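Local coordinates for protein hydroxyethylthiazole kinase (Pyrococcus horikoshii, PDB 3HPD) that probably phosphorylates the hydroxyl group of 4-methyl-5-(2-hydroxyethyl)thiazole with ATP and magnesium, a step in thiamine diphosphate biosynthesis, at residues P16-V26 and L56-T66. Numbering follows the deposited sequence.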
# COMPACT_ATOMS: atom_id res chain seq x y z
N PRO A 16 6.49 12.53 18.27
CA PRO A 16 7.66 12.66 17.39
C PRO A 16 7.37 12.41 15.91
O PRO A 16 6.49 11.63 15.56
CB PRO A 16 8.64 11.64 17.97
CG PRO A 16 7.72 10.56 18.45
CD PRO A 16 6.62 11.33 19.13
N LEU A 17 8.12 13.10 15.05
CA LEU A 17 7.99 12.94 13.60
C LEU A 17 9.04 11.90 13.21
O LEU A 17 10.23 12.11 13.43
CB LEU A 17 8.27 14.26 12.88
CG LEU A 17 8.28 14.22 11.34
CD1 LEU A 17 6.95 13.70 10.83
CD2 LEU A 17 8.55 15.61 10.79
N VAL A 18 8.60 10.79 12.64
CA VAL A 18 9.51 9.72 12.26
C VAL A 18 9.62 9.62 10.75
O VAL A 18 8.66 9.26 10.07
CB VAL A 18 9.05 8.36 12.85
CG1 VAL A 18 10.05 7.27 12.49
CG2 VAL A 18 8.90 8.48 14.36
N HIS A 19 10.80 9.95 10.23
CA HIS A 19 11.07 9.91 8.80
C HIS A 19 11.38 8.49 8.35
O HIS A 19 12.32 7.87 8.83
CB HIS A 19 12.25 10.83 8.49
CG HIS A 19 12.66 10.82 7.05
ND1 HIS A 19 13.84 11.37 6.61
CD2 HIS A 19 12.04 10.33 5.94
CE1 HIS A 19 13.94 11.22 5.30
NE2 HIS A 19 12.86 10.59 4.87
N ASN A 20 10.58 7.98 7.41
CA ASN A 20 10.77 6.63 6.89
C ASN A 20 11.22 6.62 5.43
O ASN A 20 10.61 7.26 4.58
CB ASN A 20 9.47 5.81 6.98
CG ASN A 20 9.04 5.53 8.40
OD1 ASN A 20 9.09 4.39 8.87
ND2 ASN A 20 8.60 6.57 9.10
N ILE A 21 12.31 5.90 5.17
CA ILE A 21 12.80 5.69 3.81
C ILE A 21 12.59 4.19 3.83
O ILE A 21 13.44 3.43 4.28
CB ILE A 21 14.28 6.05 3.68
CG1 ILE A 21 14.48 7.52 4.07
CG2 ILE A 21 14.75 5.81 2.25
CD1 ILE A 21 15.93 7.97 4.09
N THR A 22 11.42 3.77 3.37
CA THR A 22 11.04 2.37 3.48
C THR A 22 10.65 1.63 2.20
O THR A 22 10.84 2.13 1.09
CB THR A 22 9.92 2.29 4.54
OG1 THR A 22 9.68 0.93 4.90
CG2 THR A 22 8.64 2.94 4.02
N ASN A 23 10.11 0.42 2.36
CA ASN A 23 9.74 -0.39 1.20
C ASN A 23 8.28 -0.24 0.77
O ASN A 23 7.41 0.13 1.56
CB ASN A 23 10.11 -1.87 1.44
CG ASN A 23 9.12 -2.60 2.34
OD1 ASN A 23 7.96 -2.79 1.98
ND2 ASN A 23 9.60 -3.04 3.50
N PHE A 24 8.02 -0.52 -0.50
CA PHE A 24 6.70 -0.36 -1.09
C PHE A 24 5.57 -1.15 -0.47
O PHE A 24 4.41 -0.74 -0.53
CB PHE A 24 6.76 -0.67 -2.59
CG PHE A 24 7.73 0.20 -3.34
CD1 PHE A 24 7.60 1.59 -3.31
CD2 PHE A 24 8.77 -0.37 -4.07
CE1 PHE A 24 8.51 2.40 -3.99
CE2 PHE A 24 9.68 0.44 -4.75
CZ PHE A 24 9.55 1.83 -4.71
N VAL A 25 5.89 -2.29 0.12
CA VAL A 25 4.87 -3.14 0.73
C VAL A 25 4.36 -2.60 2.06
O VAL A 25 3.22 -2.85 2.43
CB VAL A 25 5.43 -4.57 0.96
CG1 VAL A 25 4.36 -5.47 1.57
CG2 VAL A 25 5.91 -5.15 -0.36
N VAL A 26 5.20 -1.84 2.76
CA VAL A 26 4.81 -1.34 4.08
C VAL A 26 4.60 0.17 4.22
O VAL A 26 4.48 0.67 5.34
CB VAL A 26 5.84 -1.80 5.14
CG1 VAL A 26 6.08 -3.30 5.00
CG2 VAL A 26 7.15 -1.03 4.97
N LEU A 56 13.89 18.10 9.84
CA LEU A 56 12.54 18.24 10.38
C LEU A 56 12.19 17.09 11.32
O LEU A 56 11.52 17.28 12.33
CB LEU A 56 11.55 18.28 9.21
CG LEU A 56 10.43 19.31 9.17
CD1 LEU A 56 10.95 20.68 9.57
CD2 LEU A 56 9.84 19.34 7.76
N ALA A 57 12.66 15.89 10.97
CA ALA A 57 12.38 14.67 11.74
C ALA A 57 13.09 14.54 13.08
O ALA A 57 14.08 15.21 13.35
CB ALA A 57 12.70 13.45 10.88
N ASP A 58 12.56 13.64 13.91
CA ASP A 58 13.13 13.37 15.22
C ASP A 58 13.84 12.03 15.22
O ASP A 58 14.60 11.71 16.14
CB ASP A 58 12.02 13.39 16.28
CG ASP A 58 11.35 14.74 16.39
OD1 ASP A 58 12.08 15.72 16.65
OD2 ASP A 58 10.12 14.83 16.22
N ALA A 59 13.60 11.25 14.17
CA ALA A 59 14.23 9.94 14.03
C ALA A 59 14.09 9.50 12.58
O ALA A 59 13.19 9.96 11.87
CB ALA A 59 13.57 8.93 14.96
N VAL A 60 14.98 8.63 12.14
CA VAL A 60 14.95 8.12 10.77
C VAL A 60 14.91 6.60 10.77
O VAL A 60 15.71 5.95 11.44
CB VAL A 60 16.21 8.59 9.98
CG1 VAL A 60 16.17 8.03 8.56
CG2 VAL A 60 16.27 10.11 9.95
N VAL A 61 13.96 6.04 10.02
CA VAL A 61 13.82 4.59 9.91
C VAL A 61 14.14 4.19 8.47
O VAL A 61 13.52 4.69 7.53
CB VAL A 61 12.38 4.13 10.26
CG1 VAL A 61 12.22 2.64 9.99
CG2 VAL A 61 12.10 4.43 11.73
N ILE A 62 15.11 3.30 8.31
CA ILE A 62 15.52 2.81 6.99
C ILE A 62 15.13 1.34 6.87
O ILE A 62 15.48 0.52 7.71
CB ILE A 62 17.05 2.96 6.79
CG1 ILE A 62 17.43 4.44 6.83
CG2 ILE A 62 17.46 2.35 5.45
CD1 ILE A 62 18.93 4.70 6.83
N ASN A 63 14.40 1.02 5.81
CA ASN A 63 13.93 -0.34 5.56
C ASN A 63 14.26 -0.68 4.10
O ASN A 63 13.73 -0.06 3.18
CB ASN A 63 12.42 -0.38 5.80
CG ASN A 63 11.84 -1.77 5.65
OD1 ASN A 63 12.12 -2.47 4.69
ND2 ASN A 63 11.02 -2.17 6.62
N ILE A 64 15.12 -1.67 3.90
CA ILE A 64 15.56 -2.06 2.55
C ILE A 64 14.73 -3.13 1.85
O ILE A 64 15.18 -3.72 0.86
CB ILE A 64 17.02 -2.56 2.58
CG1 ILE A 64 17.11 -3.87 3.39
CG2 ILE A 64 17.92 -1.51 3.21
CD1 ILE A 64 18.50 -4.49 3.41
N GLY A 65 13.51 -3.38 2.34
CA GLY A 65 12.65 -4.40 1.77
C GLY A 65 12.48 -4.47 0.26
O GLY A 65 12.38 -5.56 -0.31
N THR A 66 12.42 -3.32 -0.40
CA THR A 66 12.25 -3.28 -1.85
C THR A 66 13.24 -2.29 -2.46
O THR A 66 12.87 -1.50 -3.33
CB THR A 66 10.82 -2.85 -2.25
OG1 THR A 66 10.53 -1.57 -1.69
CG2 THR A 66 9.79 -3.87 -1.76
O HOH W 1 11.77 1.04 -1.49
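Strands 17-21 and 59-63 are parallel neighbours in the central sheet of this ribokinase-type alpha/beta fold, with strand 40-43 on the far side of 17-21, and the loop after strand 17-21 runs on to V26, beside G192, a predicted substrate-binding residue. V61 N gives its hydrogen to H19 O (2.7 Å) and I21 N to V61 O, both almost straight; H19 N to A59 O and N63 N to I21 O extend the ladder.

At the N-terminal end of the pair D58 bonds L17 twice: its N donates to L17 O, while OD2 takes L17 N at 2.9 Å on the anti lone pair. One face of the pair carries V18, N20 and V61. V18 CG1 meets V61 CG2 at 3.6 Å, and N20 lies alongside V61 with OD1 against its CB; helix 193-205 packs over V18 and N20. On the other face H19 CB rests on A57 CB, the ring reaching on to bond A44 O through NE2, and I21 and I62 pack against helix 69-85.

Where the strands end, an asparagine pair joins the end of strand 59-63 to the loop after 17-21. N63 CG swings anti to its backbone N (chi1 -176°), which brings OD1 to N23 ND2 at 2.8 Å. That donor stands well above the N63 carbonyl plane, the two amides being turned 71° apart, whereas G65 N reaches the same oxygen in plane and closes an Asx turn. N23 OD1 accepts weak bonds from V25 N and V26 N. The F24 ring meets F24 of both neighbouring subunits edge-to-face, so this loop also lies at the trimer interface. T66 OG1 accepts from F24 N at 3.0 Å, sits 3.2 Å from F24 CD2, and pairs with a water that donates to T22 O.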